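PDB 6MPZ: double Glycine Motif Protease domain from AMS/PCAT Transporter, which probably cleaves the leader peptide from lantibiotic-type precursors after a double-glycine motif, as a papain-like cysteine protease coupled to peptide export. Local coordinates for residues 99-104 against 116-121; 93-98 against 132-137; 27-32 against 47-52. All blocks are in the same frame, centred on the assembly; numbering follows the deposited sequence.

Interaction 1: 99-104 against 116-121; sequences FNHFVV and NDPAKG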
loop_
_atom_site.group_PDB
_atom_site.type_symbol
_atom_site.label_atom_id
_atom_site.label_comp_id
_atom_site.label_asym_id
_atom_site.label_seq_id
_atom_site.Cartn_x
_atom_site.Cartn_y
_atom_site.Cartn_z
ATOM N N PHE A 99 -0.678 -13.154 -2.165
ATOM C CA PHE A 99 -2.037 -13.292 -2.752
ATOM C C PHE A 99 -3.208 -13.101 -1.765
ATOM O O PHE A 99 -4.341 -13.279 -2.128
ATOM C CB PHE A 99 -2.162 -14.620 -3.551
ATOM C CG PHE A 99 -1.131 -14.767 -4.637
ATOM C CD1 PHE A 99 -1.318 -14.138 -5.871
ATOM C CD2 PHE A 99 0.062 -15.462 -4.417
ATOM C CE1 PHE A 99 -0.351 -14.220 -6.877
ATOM C CE2 PHE A 99 1.025 -15.547 -5.417
ATOM C CZ PHE A 99 0.818 -14.918 -6.652
ATOM N N ASN A 100 -2.898 -12.629 -0.568
ATOM C CA ASN A 100 -3.681 -12.688 0.676
ATOM C C ASN A 100 -3.882 -11.389 1.465
ATOM O O ASN A 100 -4.733 -11.310 2.344
ATOM C CB ASN A 100 -2.718 -13.350 1.696
ATOM C CG ASN A 100 -2.991 -14.765 1.900
ATOM O OD1 ASN A 100 -2.816 -15.295 2.984
ATOM N ND2 ASN A 100 -3.406 -15.420 0.844
ATOM N N HIS A 101 -2.956 -10.452 1.256
ATOM C CA HIS A 101 -2.524 -9.512 2.303
ATOM C C HIS A 101 -2.052 -8.228 1.604
ATOM O O HIS A 101 -1.690 -8.223 0.399
ATOM C CB HIS A 101 -1.429 -10.188 3.174
ATOM C CG HIS A 101 -1.058 -9.455 4.437
ATOM N ND1 HIS A 101 -1.970 -9.124 5.415
ATOM C CD2 HIS A 101 0.145 -9.052 4.907
ATOM C CE1 HIS A 101 -1.355 -8.540 6.426
ATOM N NE2 HIS A 101 -0.072 -8.456 6.130
ATOM N N PHE A 102 -2.155 -7.135 2.342
ATOM C CA PHE A 102 -1.623 -5.864 1.912
ATOM C C PHE A 102 -0.646 -5.401 2.971
ATOM O O PHE A 102 -0.921 -5.501 4.178
ATOM C CB PHE A 102 -2.710 -4.819 1.732
ATOM C CG PHE A 102 -3.594 -5.059 0.562
ATOM C CD1 PHE A 102 -3.097 -4.965 -0.729
ATOM C CD2 PHE A 102 -4.947 -5.368 0.742
ATOM C CE1 PHE A 102 -3.916 -5.190 -1.809
ATOM C CE2 PHE A 102 -5.758 -5.611 -0.347
ATOM C CZ PHE A 102 -5.244 -5.516 -1.614
ATOM N N VAL A 103 0.504 -4.906 2.504
ATOM C CA VAL A 103 1.490 -4.278 3.344
ATOM C C VAL A 103 1.887 -2.933 2.731
ATOM O O VAL A 103 1.603 -2.668 1.554
ATOM C CB VAL A 103 2.689 -5.179 3.556
ATOM C CG1 VAL A 103 2.255 -6.517 4.152
ATOM C CG2 VAL A 103 3.489 -5.374 2.250
ATOM N N VAL A 104 2.540 -2.085 3.541
ATOM C CA VAL A 104 3.050 -0.789 3.061
ATOM C C VAL A 104 4.539 -0.866 2.767
ATOM O O VAL A 104 5.306 -1.183 3.672
ATOM C CB VAL A 104 2.838 0.334 4.072
ATOM C CG1 VAL A 104 3.403 1.658 3.507
ATOM C CG2 VAL A 104 1.364 0.475 4.352
ATOM N N ASN A 116 6.027 -1.819 6.376
ATOM C CA ASN A 116 5.136 -1.820 7.562
ATOM C C ASN A 116 4.049 -2.817 7.243
ATOM O O ASN A 116 3.189 -2.560 6.414
ATOM C CB ASN A 116 4.549 -0.410 7.812
ATOM C CG ASN A 116 5.548 0.543 8.491
ATOM O OD1 ASN A 116 6.621 0.107 8.952
ATOM N ND2 ASN A 116 5.220 1.859 8.514
ATOM N N ASP A 117 4.176 -3.999 7.837
ATOM C CA ASP A 117 3.227 -5.069 7.700
ATOM C C ASP A 117 2.156 -4.900 8.812
ATOM O O ASP A 117 2.492 -4.926 9.994
ATOM C CB ASP A 117 3.943 -6.414 7.860
ATOM C CG ASP A 117 3.009 -7.604 7.687
ATOM O OD1 ASP A 117 1.761 -7.526 7.915
ATOM O OD2 ASP A 117 3.529 -8.655 7.306
ATOM N N PRO A 118 0.863 -4.746 8.443
ATOM C CA PRO A 118 -0.180 -4.543 9.480
ATOM C C PRO A 118 -0.332 -5.703 10.475
ATOM O O PRO A 118 -0.843 -5.494 11.572
ATOM C CB PRO A 118 -1.458 -4.337 8.671
ATOM C CG PRO A 118 -1.034 -4.008 7.303
ATOM C CD PRO A 118 0.322 -4.620 7.082
ATOM N N ALA A 119 0.111 -6.899 10.091
ATOM C CA ALA A 119 0.133 -8.073 10.987
ATOM C C ALA A 119 1.371 -8.170 11.849
ATOM O O ALA A 119 1.354 -8.894 12.826
ATOM C CB ALA A 119 -0.011 -9.361 10.182
ATOM N N LYS A 120 2.468 -7.507 11.470
ATOM C CA LYS A 120 3.747 -7.680 12.181
ATOM C C LYS A 120 4.427 -6.412 12.653
ATOM O O LYS A 120 5.261 -6.513 13.514
ATOM C CB LYS A 120 4.708 -8.531 11.329
ATOM C CG LYS A 120 4.207 -9.961 11.150
ATOM C CD LYS A 120 5.290 -10.937 10.703
ATOM C CE LYS A 120 5.741 -10.723 9.263
ATOM N NZ LYS A 120 7.160 -11.148 9.087
ATOM N N GLY A 121 4.050 -5.225 12.146
ATOM C CA GLY A 121 4.793 -3.995 12.431
ATOM C C GLY A 121 5.859 -3.741 11.355
ATOM O O GLY A 121 5.744 -4.217 10.207
#
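The polar core of this contact is a His-carboxylate hydrogen bond. His101 NE2 donates to Asp117 OD1 at 2.7 Å, nearly straight at 169°. The oxygen lies in the imidazole plane, whereas the nitrogen meets it from above the carboxylate plane; the two planes are 48° apart. Both side chains run anti to their backbone N and cross at about a right angle. Asp117 OD1 is gripped twice: Ala119 N also donates to it at 2.8 Å, which closes an Asx turn. This would hold the carboxylate in place and probably polarise the imidazole. His101 ND1 is hydrogen-bonded to the backbone of the bound peptide. With Cys27 the pair matches the Cys-His-Asp triad expected of a C39 peptidase.

In the backbone, Val104 and Asn116 are an antiparallel hydrogen-bonded pair, with Val104 N to Asn116 O at 3.0 Å and Asn116 N to Val104 O at 2.9 Å.

Apolar packing comes third, with Val103 CG1 4.0 Å from Pro118 CD. Pro118 CD also lies close to a backbone carbonyl, 3.3 Å from Phe102 O.

The contact joins strands 101-109 and 112-117 of one hairpin. Helix 27-38 packs against Val104, Asn116 and Pro118, and strand 93-97 borders Phe102 and Val103.

Interaction 2: 93-98 against 132-137; sequences CIIHWN and RSFTGI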
loop_
_atom_site.group_PDB
_atom_site.type_symbol
_atom_site.label_atom_id
_atom_site.label_comp_id
_atom_site.label_asym_id
_atom_site.label_seq_id
_atom_site.Cartn_x
_atom_site.Cartn_y
_atom_site.Cartn_z
ATOM N N CYS A 93 4.015 3.160 -0.848
ATOM C CA CYS A 93 3.026 2.589 -1.777
ATOM C C CYS A 93 2.470 1.344 -1.082
ATOM O O CYS A 93 3.102 0.811 -0.127
ATOM C CB CYS A 93 3.652 2.200 -3.151
ATOM S SG CYS A 93 5.020 0.982 -3.083
ATOM N N ILE A 94 1.331 0.862 -1.557
ATOM C CA ILE A 94 0.725 -0.339 -0.988
ATOM C C ILE A 94 0.937 -1.461 -1.988
ATOM O O ILE A 94 0.731 -1.258 -3.193
ATOM C CB ILE A 94 -0.806 -0.138 -0.683
ATOM C CG1 ILE A 94 -1.010 0.936 0.417
ATOM C CG2 ILE A 94 -1.414 -1.445 -0.213
ATOM C CD1 ILE A 94 -2.442 1.357 0.701
ATOM N N ILE A 95 1.329 -2.645 -1.487
ATOM C CA ILE A 95 1.587 -3.762 -2.337
ATOM C C ILE A 95 0.838 -4.992 -1.827
ATOM O O ILE A 95 0.678 -5.175 -0.608
ATOM C CB ILE A 95 3.099 -4.072 -2.531
ATOM C CG1 ILE A 95 3.795 -4.478 -1.218
ATOM C CG2 ILE A 95 3.786 -2.898 -3.156
ATOM C CD1 ILE A 95 5.212 -5.036 -1.352
ATOM N N HIS A 96 0.382 -5.800 -2.794
ATOM C CA HIS A 96 -0.312 -7.081 -2.579
ATOM C C HIS A 96 0.763 -8.130 -2.210
ATOM O O HIS A 96 1.851 -8.102 -2.753
ATOM C CB HIS A 96 -1.074 -7.397 -3.891
ATOM C CG HIS A 96 -2.075 -8.514 -3.800
ATOM N ND1 HIS A 96 -2.923 -8.692 -2.727
ATOM C CD2 HIS A 96 -2.408 -9.471 -4.697
ATOM C CE1 HIS A 96 -3.694 -9.734 -2.948
ATOM N NE2 HIS A 96 -3.407 -10.220 -4.138
ATOM N N TRP A 97 0.463 -9.021 -1.273
ATOM C CA TRP A 97 1.485 -9.835 -0.578
ATOM C C TRP A 97 0.944 -11.234 -0.315
ATOM O O TRP A 97 -0.078 -11.376 0.366
ATOM C CB TRP A 97 1.825 -9.153 0.763
ATOM C CG TRP A 97 3.066 -9.608 1.523
ATOM C CD1 TRP A 97 3.114 -10.417 2.623
ATOM C CD2 TRP A 97 4.419 -9.216 1.266
ATOM N NE1 TRP A 97 4.415 -10.544 3.070
ATOM C CE2 TRP A 97 5.235 -9.835 2.248
ATOM C CE3 TRP A 97 5.026 -8.405 0.289
ATOM C CZ2 TRP A 97 6.626 -9.686 2.270
ATOM C CZ3 TRP A 97 6.415 -8.246 0.321
ATOM C CH2 TRP A 97 7.196 -8.896 1.288
ATOM N N ASN A 98 1.652 -12.243 -0.829
ATOM C CA ASN A 98 1.260 -13.668 -0.749
ATOM C C ASN A 98 -0.161 -13.975 -1.247
ATOM O O ASN A 98 -0.776 -14.902 -0.764
ATOM C CB ASN A 98 1.457 -14.176 0.685
ATOM C CG ASN A 98 2.888 -14.061 1.134
ATOM O OD1 ASN A 98 3.801 -14.199 0.320
ATOM N ND2 ASN A 98 3.103 -13.777 2.412
ATOM N N ARG A 132 9.586 -13.244 -3.971
ATOM C CA ARG A 132 8.517 -14.264 -4.037
ATOM C C ARG A 132 7.178 -13.847 -3.416
ATOM O O ARG A 132 6.140 -14.309 -3.872
ATOM C CB ARG A 132 8.971 -15.620 -3.519
ATOM C CG ARG A 132 9.325 -15.765 -2.068
ATOM C CD ARG A 132 9.441 -17.236 -1.634
ATOM N NE ARG A 132 10.848 -17.671 -1.531
ATOM C CZ ARG A 132 11.670 -17.437 -0.506
ATOM N NH1 ARG A 132 11.230 -16.892 0.618
ATOM N NH2 ARG A 132 12.915 -17.909 -0.584
ATOM N N SER A 133 7.212 -12.982 -2.405
ATOM C CA SER A 133 6.023 -12.552 -1.657
ATOM C C SER A 133 5.227 -11.414 -2.352
ATOM O O SER A 133 3.978 -11.414 -2.353
ATOM C CB SER A 133 6.401 -12.094 -0.246
ATOM O OG SER A 133 6.827 -13.187 0.514
ATOM N N PHE A 134 5.929 -10.475 -2.971
ATOM C CA PHE A 134 5.245 -9.458 -3.781
ATOM C C PHE A 134 4.579 -10.121 -5.021
ATOM O O PHE A 134 5.243 -10.754 -5.818
ATOM C CB PHE A 134 6.246 -8.419 -4.187
ATOM C CG PHE A 134 5.744 -7.397 -5.162
ATOM C CD1 PHE A 134 4.652 -6.625 -4.859
ATOM C CD2 PHE A 134 6.388 -7.206 -6.372
ATOM C CE1 PHE A 134 4.198 -5.665 -5.757
ATOM C CE2 PHE A 134 5.940 -6.235 -7.272
ATOM C CZ PHE A 134 4.832 -5.472 -6.963
ATOM N N THR A 135 3.268 -9.960 -5.164
ATOM C CA THR A 135 2.513 -10.615 -6.254
ATOM C C THR A 135 2.516 -9.853 -7.553
ATOM O O THR A 135 2.040 -10.359 -8.567
ATOM C CB THR A 135 1.005 -10.752 -5.914
ATOM O OG1 THR A 135 0.373 -9.457 -5.952
ATOM C CG2 THR A 135 0.812 -11.386 -4.597
ATOM N N GLY A 136 2.936 -8.599 -7.507
ATOM C CA GLY A 136 3.003 -7.784 -8.686
ATOM C C GLY A 136 2.130 -6.566 -8.664
ATOM O O GLY A 136 2.406 -5.634 -9.450
ATOM N N ILE A 137 1.102 -6.531 -7.798
ATOM C CA ILE A 137 0.149 -5.395 -7.773
ATOM C C ILE A 137 0.600 -4.317 -6.741
ATOM O O ILE A 137 0.830 -4.625 -5.585
ATOM C CB ILE A 137 -1.301 -5.839 -7.428
ATOM C CG1 ILE A 137 -1.790 -6.993 -8.341
ATOM C CG2 ILE A 137 -2.249 -4.657 -7.542
ATOM C CD1 ILE A 137 -1.806 -6.710 -9.842
#
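The Trp97 indole takes Ser133 CB over one face in a CH-pi contact. Ser133 CB lies 3.5 Å from the centroid of the six-membered ring of Trp97, 11° off its normal. The Trp97 side chain runs anti to its backbone N (chi1 -166°), which sets the indole alongside the last turn of helix 127-133. The His96 ring is approached at its edge, near its plane, by Thr135 OG1, 3.1 Å from His96 CD2. His96 ND1 makes a weak hydrogen bond to His101 O, and the ring also meets that of Phe102. One face of the Phe134 ring is occupied by Gly136 N from its own segment, 3.5 Å above the plane and over the centre. The Ile95 and Phe134 side chains cross at about a right angle, with Ile95 CB 3.8 Å from Phe134 CE1.

The backbones pair in antiparallel fashion where the chain leaves helix 127-133. Trp97 and Phe134 form a non-hydrogen-bonded pair. Asn98 N donates to Ser133 O at 2.9 Å, in the carbonyl plane and on a lone pair. Beyond the pair, Thr135 N reaches His96 O in a weak bond. The chain then turns a corner at Gly136. After it, His96 N donates to Ile137 O at 3.1 Å and 172°, where strand 137-142 takes its place beside 93-97. Strand 93-97 is thus an inner strand of the antiparallel sheet of this papain-like fold, with strand 101-109 on its other side.

The side chains of His96 and Ile137 meet CB to CB at 3.9 Å. Both also pack on the bound peptide, His96 on its backbone and Ile137 on an apolar side chain. The Trp97 indole lies against His101 of the probable triad.

Interaction 3: 27-32 against 47-52; sequences CGAASL and QVRVDC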
loop_
_atom_site.group_PDB
_atom_site.type_symbol
_atom_site.label_atom_id
_atom_site.label_comp_id
_atom_site.label_asym_id
_atom_site.label_seq_id
_atom_site.Cartn_x
_atom_site.Cartn_y
_atom_site.Cartn_z
ATOM N N CYS A 27 -6.133 -5.483 6.922
ATOM C CA CYS A 27 -4.791 -5.052 6.385
ATOM C C CYS A 27 -4.856 -3.910 5.336
ATOM O O CYS A 27 -4.019 -3.006 5.373
ATOM C CB CYS A 27 -3.997 -6.233 5.815
ATOM S SG CYS A 27 -4.844 -7.123 4.498
ATOM N N GLY A 28 -5.837 -3.977 4.430
ATOM C CA GLY A 28 -6.087 -2.943 3.404
ATOM C C GLY A 28 -6.256 -1.581 4.027
ATOM O O GLY A 28 -5.597 -0.613 3.644
ATOM N N ALA A 29 -7.145 -1.518 5.008
ATOM C CA ALA A 29 -7.446 -0.289 5.723
ATOM C C ALA A 29 -6.288 0.257 6.577
ATOM O O ALA A 29 -6.045 1.468 6.594
ATOM C CB ALA A 29 -8.675 -0.500 6.599
ATOM N N ALA A 30 -5.603 -0.638 7.301
ATOM C CA ALA A 30 -4.431 -0.260 8.062
ATOM C C ALA A 30 -3.339 0.311 7.124
ATOM O O ALA A 30 -2.748 1.326 7.434
ATOM C CB ALA A 30 -3.903 -1.474 8.824
ATOM N N SER A 31 -3.158 -0.316 5.953
ATOM C CA SER A 31 -2.157 0.082 4.994
ATOM C C SER A 31 -2.546 1.463 4.447
ATOM O O SER A 31 -1.704 2.327 4.393
ATOM C CB SER A 31 -2.012 -0.945 3.827
ATOM O OG SER A 31 -1.569 -2.225 4.308
ATOM N N LEU A 32 -3.797 1.688 4.056
ATOM C CA LEU A 32 -4.140 3.067 3.602
ATOM C C LEU A 32 -4.031 4.102 4.767
ATOM O O LEU A 32 -3.756 5.270 4.541
ATOM C CB LEU A 32 -5.507 3.121 2.988
ATOM C CG LEU A 32 -5.996 4.503 2.485
ATOM C CD1 LEU A 32 -5.083 5.109 1.456
ATOM C CD2 LEU A 32 -7.368 4.323 1.865
ATOM N N GLN A 47 -13.205 5.045 10.172
ATOM C CA GLN A 47 -13.719 5.586 8.925
ATOM C C GLN A 47 -13.026 4.938 7.708
ATOM O O GLN A 47 -13.691 4.597 6.725
ATOM C CB GLN A 47 -13.558 7.125 8.922
ATOM C CG GLN A 47 -14.305 7.825 7.788
ATOM C CD GLN A 47 -15.801 7.690 7.905
ATOM O OE1 GLN A 47 -16.359 8.095 8.932
ATOM N NE2 GLN A 47 -16.482 7.123 6.864
ATOM N N VAL A 48 -11.703 4.730 7.798
ATOM C CA VAL A 48 -10.929 4.145 6.706
ATOM C C VAL A 48 -11.432 2.713 6.387
ATOM O O VAL A 48 -11.545 2.332 5.211
ATOM C CB VAL A 48 -9.404 4.136 6.993
ATOM C CG1 VAL A 48 -8.633 3.498 5.833
ATOM C CG2 VAL A 48 -8.855 5.536 7.299
ATOM N N ARG A 49 -11.713 1.933 7.426
ATOM C CA ARG A 49 -12.192 0.550 7.249
ATOM C C ARG A 49 -13.456 0.554 6.409
ATOM O O ARG A 49 -13.589 -0.187 5.449
ATOM C CB ARG A 49 -12.586 -0.084 8.562
ATOM C CG ARG A 49 -11.495 -0.454 9.517
ATOM C CD ARG A 49 -12.103 -1.262 10.657
ATOM N NE ARG A 49 -11.227 -1.267 11.808
ATOM C CZ ARG A 49 -11.477 -0.744 13.011
ATOM N NH1 ARG A 49 -12.628 -0.144 13.318
ATOM N NH2 ARG A 49 -10.531 -0.857 13.946
ATOM N N VAL A 50 -14.378 1.404 6.815
ATOM C CA VAL A 50 -15.686 1.501 6.182
ATOM C C VAL A 50 -15.562 2.046 4.768
ATOM O O VAL A 50 -16.241 1.566 3.885
ATOM C CB VAL A 50 -16.641 2.320 7.104
ATOM C CG1 VAL A 50 -17.487 3.315 6.347
ATOM C CG2 VAL A 50 -17.464 1.346 7.923
ATOM N N ASP A 51 -14.697 3.032 4.557
ATOM C CA ASP A 51 -14.493 3.588 3.212
ATOM C C ASP A 51 -13.742 2.636 2.291
ATOM O O ASP A 51 -13.936 2.691 1.107
ATOM C CB ASP A 51 -13.783 4.932 3.254
ATOM C CG ASP A 51 -14.585 5.991 3.999
ATOM O OD1 ASP A 51 -15.782 5.804 4.203
ATOM O OD2 ASP A 51 -14.017 7.017 4.372
ATOM N N CYS A 52 -12.922 1.738 2.833
ATOM C CA CYS A 52 -12.272 0.713 2.018
ATOM C C CYS A 52 -13.191 -0.455 1.722
ATOM O O CYS A 52 -12.853 -1.327 0.920
ATOM C CB CYS A 52 -10.999 0.206 2.710
ATOM S SG CYS A 52 -9.653 1.414 2.596
#
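Ala29 is at the centre of this helix-helix contact. Ala29 CB comes within 3.7 Å of Arg49 CA, so the methyl sits on the backbone of helix 45-52. Val48 CG1 is anti to its backbone N and reaches Ala29 O at 3.4 Å. Val48 CG1 also lies 4.2 Å from Leu32 CB. One turn further along helix 45-52, Cys52 SG packs on Leu32 CD2 at 3.8 Å.

The two helical segments approach to 8.7 Å between axes, with their directions 120° apart. Ala29, whose CA is nearest Arg49 CA, has only a methyl there, which suits this spacing. In the next shell, Arg49 NE forms a salt bridge with Glu26, the residue before Cys27. Leu32 also packs on Ala67 and Ala68 of helix 61-70, and Asp51 OD2 is hydrogen-bonded to Tyr71 OH.

Cys27 takes no part in this interface. Its SG is covalently linked to the backbone of the bound peptide, consistent with its being the nucleophile. Ser31 OG donates to Cys27 O at 2.8 Å. The contacts between the segments are mostly aliphatic and without a hydrogen bond, so van der Waals packing holds the helices here, with the Arg49-Glu26 salt bridge beside it.

Overall arrangement
From the N terminus, interaction 3 comes first and closes a short loop between helices 27-38 and 45-52. The chain passes through helix 61-70 and strand 74-79 to reach strand 93-97. Here interaction 2 opens a long loop that closes at the end of helix 127-133 and the strand after it. Interaction 1 lies within that loop, as the hairpin of strands 101-109 and 112-117. Interactions 1 and 2 share one sheet, where Val103 O probably accepts a hydrogen bond from Ile95 N. Interaction 3 precedes both, and its helix 27-38 packs on the sheet: Cys27 and Ser31 lie on Phe102, and Leu32 meets Ile94. Helical and sheet parts thus meet at the likely active site.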